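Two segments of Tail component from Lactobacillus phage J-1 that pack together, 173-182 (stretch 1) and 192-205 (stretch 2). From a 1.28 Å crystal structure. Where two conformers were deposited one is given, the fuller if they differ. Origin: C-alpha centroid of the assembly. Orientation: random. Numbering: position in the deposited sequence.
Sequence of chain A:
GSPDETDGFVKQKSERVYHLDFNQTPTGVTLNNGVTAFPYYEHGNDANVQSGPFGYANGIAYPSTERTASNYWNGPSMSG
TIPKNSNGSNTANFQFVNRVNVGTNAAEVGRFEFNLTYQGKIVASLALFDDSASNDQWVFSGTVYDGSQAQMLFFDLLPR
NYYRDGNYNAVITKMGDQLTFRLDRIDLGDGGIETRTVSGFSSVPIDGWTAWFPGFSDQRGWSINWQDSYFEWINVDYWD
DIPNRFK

Stretch 1 173-182: TKMGDQLTFR
Stretch 2, residues 192-205: GIETRTVSGFSSVP

Two antiparallel strands, 178-182 and 192-205's opening segment 192-197, form the regular half of this contact. D177, F201 and L179 cover the most surface; L179 belongs to the ladder and also packs against F201. The strand axes run at 164° and approach to 4.6 Å. Register pairs Q178 with T197, L179 with R196, T180 with T195, F181 with E194 and R182 with I193, with extended backbones throughout. L179-R196 and F181-E194 are the hydrogen-bonded pairs: L179 N to R196 O and R196 N to L179 O are both 2.9 Å, F181 N to E194 O is 2.8 Å and E194 N to F181 O is 2.9 Å.

D177 extends the ladder and then closes its end. It follows G176 in a type II' turn from M175 to Q178, where G176 takes phi/psi 62/-122, a positive phi that suits glycine. D177 itself sits at -80/-7, and its carbonyl O accepts from V198 N at 2.8 Å. With chi1 m (-66°), its carboxylate reaches the second stretch although CA-to-CB points sideways. D177 OD1 accepts from S202 N at 2.9 Å and from S202 OG at 2.7 Å, the serine being in rotamer p. A short acid thus anchors the 3-10 segment 201-203 through backbone and side chain together. Water 2 donates to D177 OD2 (2.7 Å) and accepts from G200 N (2.8 Å), tying in the type II turn V198-F201, in which G200 adopts 72/3.

That turn delivers F201, with CA-to-CB toward the first stretch, chi1 t (-168°) and chi2 69°, into a buried site. L179, chi1 t and chi2 p, meets the ring with CD1 3.8 Å from F201 CE2, and L179 CB also touches V198, 4.3 Å from V198 CG2. K174, chi1 to chi4 all t, runs its methylenes past the phenyl, CD 3.7 Å from F201 CE2. Its NZ stands over the ring face, 4.7 Å from the F201 ring centroid in a cation-pi contact, and donates to F201 O at 2.9 Å. Water 1 accepts from K174 NZ (2.8 Å) and donates to V204 O (2.7 Å), so the buried ammonium is well supplied with partners.

Q178, T180, R182, I193, T195 and T197 share one sheet face. Here T180 OG1 and T195 OG1, both threonines in rotamer m, hydrogen-bond at 2.8 Å, and R182 CD packs 3.9 Å from I193 CD1. E194 and R196 start on the face of L179 and F181, but the end of E194 leads away; within stretch 2, R196 NH1 forms a salt bridge with E194 OE1 (2.9 Å). Between the two stretches, both sides summed, 861 Å² is buried.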

# COMPACT_ATOMS: atom_id res chain seq x y z
N THR A 173 6.35 -8.06 2.85
CA THR A 173 7.39 -8.61 3.71
C THR A 173 8.67 -8.80 2.89
O THR A 173 8.59 -9.12 1.71
CB THR A 173 6.95 -9.96 4.35
OG1 THR A 173 5.65 -9.83 4.91
CG2 THR A 173 7.89 -10.42 5.45
N LYS A 174 9.83 -8.60 3.53
CA LYS A 174 11.13 -8.83 2.92
C LYS A 174 11.84 -9.85 3.80
O LYS A 174 11.94 -9.67 5.01
CB LYS A 174 11.94 -7.54 2.88
CG LYS A 174 13.36 -7.72 2.39
CD LYS A 174 14.12 -6.43 2.38
CE LYS A 174 15.46 -6.59 1.72
NZ LYS A 174 16.17 -5.29 1.67
N MET A 175 12.35 -10.92 3.16
CA MET A 175 13.11 -11.99 3.81
C MET A 175 14.31 -12.20 2.89
O MET A 175 14.18 -12.91 1.87
CB MET A 175 12.24 -13.26 3.97
CG MET A 175 11.00 -13.06 4.85
SD MET A 175 11.39 -12.52 6.54
CE MET A 175 11.91 -14.04 7.26
N GLY A 176 15.37 -11.42 3.15
CA GLY A 176 16.59 -11.36 2.33
C GLY A 176 16.19 -10.85 0.96
O GLY A 176 15.61 -9.78 0.82
N ASP A 177 16.48 -11.65 -0.10
CA ASP A 177 16.11 -11.31 -1.48
C ASP A 177 14.65 -11.59 -1.85
O ASP A 177 14.20 -11.17 -2.93
CB ASP A 177 17.01 -12.05 -2.49
CG ASP A 177 18.46 -11.67 -2.47
OD1 ASP A 177 18.77 -10.47 -2.31
OD2 ASP A 177 19.31 -12.55 -2.74
N GLN A 178 13.88 -12.24 -0.96
CA GLN A 178 12.50 -12.58 -1.26
C GLN A 178 11.56 -11.48 -0.84
O GLN A 178 11.53 -11.11 0.34
CB GLN A 178 12.06 -13.90 -0.60
CG GLN A 178 12.73 -15.13 -1.20
CD GLN A 178 12.09 -16.43 -0.79
OE1 GLN A 178 11.06 -16.49 -0.10
NE2 GLN A 178 12.71 -17.52 -1.21
N LEU A 179 10.79 -10.99 -1.80
CA LEU A 179 9.81 -9.95 -1.56
C LEU A 179 8.43 -10.60 -1.69
O LEU A 179 8.12 -11.18 -2.75
CB LEU A 179 10.01 -8.85 -2.61
CG LEU A 179 9.04 -7.67 -2.58
CD1 LEU A 179 9.06 -6.94 -1.24
CD2 LEU A 179 9.35 -6.70 -3.67
N THR A 180 7.61 -10.51 -0.63
CA THR A 180 6.27 -11.08 -0.66
C THR A 180 5.23 -9.99 -0.51
O THR A 180 5.36 -9.05 0.31
CB THR A 180 6.13 -12.11 0.47
OG1 THR A 180 7.07 -13.15 0.26
CG2 THR A 180 4.71 -12.72 0.57
N PHE A 181 4.15 -10.14 -1.29
CA PHE A 181 2.97 -9.31 -1.19
C PHE A 181 1.82 -10.23 -0.83
O PHE A 181 1.64 -11.29 -1.47
CB PHE A 181 2.67 -8.69 -2.54
CG PHE A 181 3.70 -7.71 -3.05
CD1 PHE A 181 4.83 -8.16 -3.72
CD2 PHE A 181 3.52 -6.36 -2.87
CE1 PHE A 181 5.77 -7.24 -4.19
CE2 PHE A 181 4.46 -5.45 -3.34
CZ PHE A 181 5.58 -5.89 -4.00
N ARG A 182 1.01 -9.84 0.16
CA ARG A 182 -0.15 -10.64 0.52
C ARG A 182 -1.38 -9.76 0.61
O ARG A 182 -1.31 -8.59 0.97
CB ARG A 182 -0.00 -11.30 1.89
CG ARG A 182 1.27 -12.14 2.03
CD ARG A 182 1.18 -13.23 3.08
NE ARG A 182 0.57 -12.75 4.31
CZ ARG A 182 1.25 -12.32 5.38
NH1 ARG A 182 2.58 -12.32 5.37
NH2 ARG A 182 0.60 -11.88 6.45
N GLY A 192 -4.56 -13.82 -1.04
CA GLY A 192 -3.58 -13.65 -2.10
C GLY A 192 -2.18 -13.68 -1.55
O GLY A 192 -1.91 -13.10 -0.50
N ILE A 193 -1.27 -14.34 -2.25
CA ILE A 193 0.14 -14.41 -1.84
C ILE A 193 1.02 -14.53 -3.06
O ILE A 193 0.84 -15.44 -3.88
CB ILE A 193 0.47 -15.46 -0.75
CG1 ILE A 193 2.02 -15.59 -0.51
CG2 ILE A 193 -0.21 -16.79 -1.02
CD1 ILE A 193 2.46 -16.15 0.81
N GLU A 194 1.98 -13.62 -3.19
CA GLU A 194 2.95 -13.66 -4.28
C GLU A 194 4.31 -13.37 -3.71
O GLU A 194 4.51 -12.29 -3.11
CB GLU A 194 2.60 -12.62 -5.35
CG GLU A 194 1.31 -12.90 -6.11
CD GLU A 194 1.31 -14.06 -7.08
OE1 GLU A 194 2.37 -14.64 -7.37
OE2 GLU A 194 0.21 -14.33 -7.63
N THR A 195 5.27 -14.27 -3.92
CA THR A 195 6.64 -14.07 -3.49
C THR A 195 7.52 -14.09 -4.71
O THR A 195 7.34 -14.95 -5.58
CB THR A 195 7.05 -15.19 -2.53
OG1 THR A 195 6.18 -15.17 -1.39
CG2 THR A 195 8.51 -15.07 -2.09
N ARG A 196 8.51 -13.19 -4.79
CA ARG A 196 9.51 -13.25 -5.86
C ARG A 196 10.88 -13.09 -5.28
O ARG A 196 11.08 -12.26 -4.38
CB ARG A 196 9.29 -12.20 -6.97
CG ARG A 196 7.93 -12.28 -7.68
CD ARG A 196 7.82 -13.56 -8.53
NE ARG A 196 6.56 -13.58 -9.27
CZ ARG A 196 5.37 -13.94 -8.78
NH1 ARG A 196 5.27 -14.38 -7.52
NH2 ARG A 196 4.29 -13.86 -9.53
N THR A 197 11.84 -13.85 -5.78
CA THR A 197 13.22 -13.66 -5.36
C THR A 197 13.74 -12.60 -6.29
O THR A 197 13.81 -12.85 -7.51
CB THR A 197 14.02 -14.94 -5.48
OG1 THR A 197 13.41 -15.91 -4.62
CG2 THR A 197 15.51 -14.74 -5.11
N VAL A 198 14.06 -11.42 -5.75
CA VAL A 198 14.51 -10.29 -6.54
C VAL A 198 16.02 -10.13 -6.38
O VAL A 198 16.52 -9.92 -5.26
CB VAL A 198 13.75 -9.00 -6.12
CG1 VAL A 198 14.23 -7.79 -6.92
CG2 VAL A 198 12.23 -9.16 -6.28
N SER A 199 16.75 -10.27 -7.49
CA SER A 199 18.20 -10.19 -7.47
C SER A 199 18.71 -8.92 -6.75
O SER A 199 18.34 -7.80 -7.13
CB SER A 199 18.71 -10.21 -8.91
OG SER A 199 20.10 -10.45 -8.98
N GLY A 200 19.57 -9.11 -5.75
CA GLY A 200 20.20 -8.03 -4.99
C GLY A 200 19.30 -7.28 -4.04
O GLY A 200 19.75 -6.32 -3.41
N PHE A 201 18.04 -7.70 -3.92
CA PHE A 201 17.10 -6.97 -3.09
C PHE A 201 17.53 -6.90 -1.62
O PHE A 201 17.28 -5.90 -0.96
CB PHE A 201 15.70 -7.55 -3.26
CG PHE A 201 14.62 -6.70 -2.66
CD1 PHE A 201 14.29 -5.47 -3.21
CD2 PHE A 201 13.84 -7.18 -1.61
CE1 PHE A 201 13.26 -4.70 -2.68
CE2 PHE A 201 12.83 -6.40 -1.06
CZ PHE A 201 12.56 -5.16 -1.58
N SER A 202 18.25 -7.92 -1.14
CA SER A 202 18.75 -7.93 0.23
C SER A 202 19.74 -6.79 0.51
O SER A 202 20.05 -6.57 1.67
CB SER A 202 19.40 -9.27 0.55
OG SER A 202 20.45 -9.57 -0.36
N SER A 203 20.25 -6.08 -0.52
CA SER A 203 21.16 -4.95 -0.35
C SER A 203 20.47 -3.59 -0.54
O SER A 203 21.14 -2.55 -0.41
CB SER A 203 22.34 -5.06 -1.31
OG SER A 203 23.11 -6.21 -0.98
N VAL A 204 19.18 -3.60 -0.87
CA VAL A 204 18.45 -2.38 -1.18
C VAL A 204 17.77 -1.83 0.08
O VAL A 204 17.00 -2.55 0.71
CB VAL A 204 17.42 -2.63 -2.32
CG1 VAL A 204 16.58 -1.38 -2.59
CG2 VAL A 204 18.13 -3.10 -3.59
N PRO A 205 18.06 -0.57 0.45
CA PRO A 205 17.47 -0.03 1.68
C PRO A 205 16.10 0.58 1.50
O PRO A 205 15.65 0.85 0.37
CB PRO A 205 18.47 1.06 2.09
CG PRO A 205 19.17 1.44 0.83
CD PRO A 205 19.05 0.35 -0.14
O HOH W 1 14.44 -3.11 1.45
O HOH W 2 20.68 -11.57 -4.89